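Local atomic coordinates of succinate dehydrogenase subunit A (Mycolicibacterium smegmatis, PDB entry 7D6V), a protein that binds FAD and, as the flavoprotein subunit of succinate dehydrogenase, probably oxidises succinate to fumarate and passes the electrons to the iron-sulfur subunit. Residues I241-Q247 against C387-G393. Residues are numbered along the deposited sequence.
Sequences INMEFIQ and CHYVMGG. With FAD (flavin-adenine dinucleotide), chain D.
Ile246 (chi1 m, chi2 t) lies over Cys387 and Val390: its CG2 is 3.6 Å from Cys387 SG and its CG1 4.0 Å from Val390 CG2. Strands 240-241 and 246-253 here pair antiparallel with strand 383-395, in the FAD-binding domain beside the cofactor. Ile246 and Val390 form a non-hydrogen-bonded pair, CA to CA 4.4 Å. Around it, Met391 N donates to Phe245 O (2.9 Å) and Gln247 N to Tyr389 O (2.6 Å). Next comes a classic beta bulge. The turned backbone of His388 (phi/psi -118/-53) lets both it and Tyr389 face Gln247. His388 N donates to Gln247 O at 2.9 Å, and Tyr389 N reaches the same Gln247 O in a weak bond of 3.5 Å.

At the other end, Ile241 N to Gly393 O is 2.9 Å, and Gly393 N to Ile241 O 3.0 Å. A type I turn, Asn242 to Phe245, links the two paired regions and shifts the register by two. It is closed by Phe245 N to Asn242 O, 3.2 Å. Gly392 CA is 3.2 Å from Asn242 O; a CB would clash with that oxygen. Met243 (all chi m) brings SD to 3.4 Å from Gly393 N.

His388 CE1 is 3.5 Å from FAD C7, and Tyr389 CE2 is 2.9 Å from FAD O3'. His388 ND1 is hydrogen-bonded to Ser220 OG, and Tyr389 makes a cation-pi contact with Arg423. Main-chain hydrogen bonds and apolar packing thus imply a buried framework, with the His388 ring edge by the isoalloxazine and the Tyr389 ring edge by the ribityl chain.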
loop_
_atom_site.group_PDB
_atom_site.type_symbol
_atom_site.label_atom_id
_atom_site.label_comp_id
_atom_site.label_asym_id
_atom_site.label_seq_id
_atom_site.Cartn_x
_atom_site.Cartn_y
_atom_site.Cartn_z
ATOM N N ILE A 241 -18.669 8.211 -25.027
ATOM C CA ILE A 241 -20.068 7.928 -24.745
ATOM C C ILE A 241 -20.302 8.027 -23.246
ATOM O O ILE A 241 -19.388 7.858 -22.438
ATOM C CB ILE A 241 -20.510 6.538 -25.251
ATOM C CG1 ILE A 241 -19.614 5.444 -24.671
ATOM C CG2 ILE A 241 -20.479 6.484 -26.753
ATOM C CD1 ILE A 241 -20.202 4.064 -24.792
ATOM N N ASN A 242 -21.555 8.306 -22.886
ATOM C CA ASN A 242 -22.025 8.260 -21.501
ATOM C C ASN A 242 -21.209 9.161 -20.581
ATOM O O ASN A 242 -21.003 8.838 -19.411
ATOM C CB ASN A 242 -22.024 6.827 -20.967
ATOM C CG ASN A 242 -22.982 5.932 -21.710
ATOM O OD1 ASN A 242 -23.865 6.404 -22.421
ATOM N ND2 ASN A 242 -22.812 4.629 -21.555
ATOM N N MET A 243 -20.751 10.305 -21.088
ATOM C CA MET A 243 -19.917 11.181 -20.278
ATOM C C MET A 243 -20.702 11.909 -19.198
ATOM O O MET A 243 -20.090 12.478 -18.290
ATOM C CB MET A 243 -19.193 12.190 -21.167
ATOM C CG MET A 243 -18.021 11.604 -21.934
ATOM S SD MET A 243 -17.086 10.389 -20.986
ATOM C CE MET A 243 -15.989 11.446 -20.052
ATOM N N GLU A 244 -22.031 11.902 -19.269
ATOM C CA GLU A 244 -22.870 12.504 -18.244
ATOM C C GLU A 244 -23.115 11.580 -17.062
ATOM O O GLU A 244 -23.785 11.985 -16.108
ATOM C CB GLU A 244 -24.214 12.924 -18.846
ATOM C CG GLU A 244 -25.093 11.766 -19.280
ATOM C CD GLU A 244 -24.801 11.294 -20.692
ATOM O OE1 GLU A 244 -23.616 11.212 -21.070
ATOM O OE2 GLU A 244 -25.762 10.999 -21.429
ATOM N N PHE A 245 -22.596 10.360 -17.098
ATOM C CA PHE A 245 -22.842 9.369 -16.058
ATOM C C PHE A 245 -21.598 9.275 -15.187
ATOM O O PHE A 245 -20.624 8.607 -15.538
ATOM C CB PHE A 245 -23.217 8.030 -16.677
ATOM C CG PHE A 245 -24.576 8.027 -17.295
ATOM C CD1 PHE A 245 -24.727 8.016 -18.665
ATOM C CD2 PHE A 245 -25.705 8.057 -16.502
ATOM C CE1 PHE A 245 -25.975 8.030 -19.231
ATOM C CE2 PHE A 245 -26.956 8.066 -17.063
ATOM C CZ PHE A 245 -27.092 8.051 -18.428
ATOM N N ILE A 246 -21.642 9.949 -14.045
ATOM C CA ILE A 246 -20.543 9.988 -13.092
ATOM C C ILE A 246 -21.084 9.544 -11.745
ATOM O O ILE A 246 -22.145 10.006 -11.315
ATOM C CB ILE A 246 -19.921 11.393 -13.001
ATOM C CG1 ILE A 246 -19.201 11.738 -14.302
ATOM C CG2 ILE A 246 -18.972 11.486 -11.824
ATOM C CD1 ILE A 246 -18.698 13.149 -14.356
ATOM N N GLN A 247 -20.367 8.640 -11.089
ATOM C CA GLN A 247 -20.760 8.196 -9.762
ATOM C C GLN A 247 -20.345 9.235 -8.732
ATOM O O GLN A 247 -19.178 9.634 -8.669
ATOM C CB GLN A 247 -20.144 6.839 -9.443
ATOM C CG GLN A 247 -20.780 6.160 -8.249
ATOM C CD GLN A 247 -20.675 4.658 -8.314
ATOM O OE1 GLN A 247 -21.387 4.006 -9.073
ATOM N NE2 GLN A 247 -19.769 4.100 -7.525
ATOM N N CYS A 387 -16.986 13.061 -6.003
ATOM C CA CYS A 387 -16.882 12.355 -7.274
ATOM C C CYS A 387 -16.014 11.113 -7.113
ATOM O O CYS A 387 -14.907 11.192 -6.572
ATOM C CB CYS A 387 -16.297 13.280 -8.340
ATOM S SG CYS A 387 -16.097 12.546 -9.972
ATOM N N HIS A 388 -16.510 9.966 -7.573
ATOM C CA HIS A 388 -15.814 8.701 -7.382
ATOM C C HIS A 388 -15.414 8.029 -8.685
ATOM O O HIS A 388 -14.241 7.686 -8.865
ATOM C CB HIS A 388 -16.695 7.752 -6.556
ATOM C CG HIS A 388 -16.011 6.483 -6.158
ATOM N ND1 HIS A 388 -14.828 6.465 -5.452
ATOM C CD2 HIS A 388 -16.343 5.189 -6.369
ATOM C CE1 HIS A 388 -14.462 5.215 -5.245
ATOM N NE2 HIS A 388 -15.363 4.421 -5.792
ATOM N N TYR A 389 -16.355 7.832 -9.604
ATOM C CA TYR A 389 -16.132 7.012 -10.783
ATOM C C TYR A 389 -16.866 7.627 -11.962
ATOM O O TYR A 389 -17.902 8.273 -11.795
ATOM C CB TYR A 389 -16.618 5.574 -10.545
ATOM C CG TYR A 389 -16.260 4.579 -11.625
ATOM C CD1 TYR A 389 -17.126 4.321 -12.677
ATOM C CD2 TYR A 389 -15.070 3.873 -11.572
ATOM C CE1 TYR A 389 -16.807 3.405 -13.653
ATOM C CE2 TYR A 389 -14.743 2.959 -12.544
ATOM C CZ TYR A 389 -15.614 2.729 -13.583
ATOM O OH TYR A 389 -15.289 1.813 -14.553
ATOM N N VAL A 390 -16.324 7.426 -13.158
ATOM C CA VAL A 390 -16.966 7.865 -14.390
ATOM C C VAL A 390 -17.316 6.626 -15.206
ATOM O O VAL A 390 -16.441 5.815 -15.530
ATOM C CB VAL A 390 -16.087 8.852 -15.183
ATOM C CG1 VAL A 390 -14.726 8.257 -15.524
ATOM C CG2 VAL A 390 -16.806 9.309 -16.438
ATOM N N MET A 391 -18.603 6.464 -15.505
ATOM C CA MET A 391 -19.075 5.325 -16.279
ATOM C C MET A 391 -18.936 5.536 -17.778
ATOM O O MET A 391 -19.089 4.575 -18.538
ATOM C CB MET A 391 -20.532 5.025 -15.929
ATOM C CG MET A 391 -20.710 4.308 -14.605
ATOM S SD MET A 391 -20.564 5.428 -13.203
ATOM C CE MET A 391 -22.261 5.925 -12.974
ATOM N N GLY A 392 -18.656 6.759 -18.219
ATOM C CA GLY A 392 -18.422 7.029 -19.618
ATOM C C GLY A 392 -16.972 6.826 -20.007
ATOM O O GLY A 392 -16.108 6.524 -19.187
ATOM N N GLY A 393 -16.710 6.996 -21.294
ATOM C CA GLY A 393 -15.360 6.836 -21.792
ATOM C C GLY A 393 -15.363 6.611 -23.291
ATOM O O GLY A 393 -16.329 6.930 -23.976
HETATM P PA FAD D . -5.585 3.013 -13.120
HETATM O O1A FAD D . -4.831 1.797 -12.727
HETATM O O2A FAD D . -6.316 3.780 -12.087
HETATM O O5B FAD D . -4.534 4.024 -13.769
HETATM C C5B FAD D . -4.364 4.197 -15.164
HETATM C C4B FAD D . -2.885 4.306 -15.493
HETATM O O4B FAD D . -2.690 5.150 -16.623
HETATM C C3B FAD D . -2.045 4.909 -14.393
HETATM O O3B FAD D . -0.862 4.131 -14.294
HETATM C C2B FAD D . -1.670 6.275 -14.905
HETATM O O2B FAD D . -0.416 6.723 -14.409
HETATM C C1B FAD D . -1.608 6.036 -16.384
HETATM N N9A FAD D . -1.783 7.289 -17.135
HETATM C C8A FAD D . -2.822 8.121 -17.063
HETATM N N7A FAD D . -2.653 9.167 -17.891
HETATM C C5A FAD D . -1.478 9.009 -18.507
HETATM C C6A FAD D . -0.685 9.743 -19.504
HETATM N N6A FAD D . -1.121 10.897 -20.032
HETATM N N1A FAD D . 0.492 9.224 -19.872
HETATM C C2A FAD D . 0.952 8.075 -19.372
HETATM N N3A FAD D . 0.288 7.360 -18.466
HETATM C C4A FAD D . -0.910 7.767 -18.005
HETATM N N1 FAD D . -13.615 -0.521 -7.899
HETATM C C2 FAD D . -14.074 -1.683 -7.394
HETATM O O2 FAD D . -14.532 -2.524 -8.172
HETATM N N3 FAD D . -14.060 -1.972 -6.092
HETATM C C4 FAD D . -13.590 -1.119 -5.191
HETATM O O4 FAD D . -13.586 -1.410 -3.988
HETATM C C4X FAD D . -13.069 0.179 -5.649
HETATM N N5 FAD D . -12.577 1.085 -4.791
HETATM C C5X FAD D . -12.105 2.257 -5.243
HETATM C C6 FAD D . -11.599 3.180 -4.343
HETATM C C7 FAD D . -11.115 4.391 -4.798
HETATM C C7M FAD D . -10.566 5.400 -3.834
HETATM C C8 FAD D . -11.138 4.699 -6.242
HETATM C C8M FAD D . -10.611 6.013 -6.737
HETATM C C9 FAD D . -11.638 3.781 -7.146
HETATM C C9A FAD D . -12.124 2.572 -6.692
HETATM N N10 FAD D . -12.633 1.643 -7.603
HETATM C C10 FAD D . -13.111 0.431 -7.099
HETATM C "C1'" FAD D . -12.650 1.921 -9.034
HETATM C "C2'" FAD D . -11.524 1.149 -9.712
HETATM O "O2'" FAD D . -10.380 1.103 -8.863
HETATM C "C3'" FAD D . -11.079 1.795 -11.012
HETATM O "O3'" FAD D . -12.154 1.732 -11.939
HETATM C "C4'" FAD D . -9.887 1.056 -11.597
HETATM O "O4'" FAD D . -8.796 1.114 -10.690
HETATM C "C5'" FAD D . -9.432 1.643 -12.918
HETATM O "O5'" FAD D . -8.204 1.019 -13.260
HETATM P P FAD D . -7.412 1.342 -14.605
HETATM O O1P FAD D . -6.424 0.248 -14.802
HETATM O O2P FAD D . -8.380 1.632 -15.695
HETATM O O3P FAD D . -6.629 2.713 -14.300
#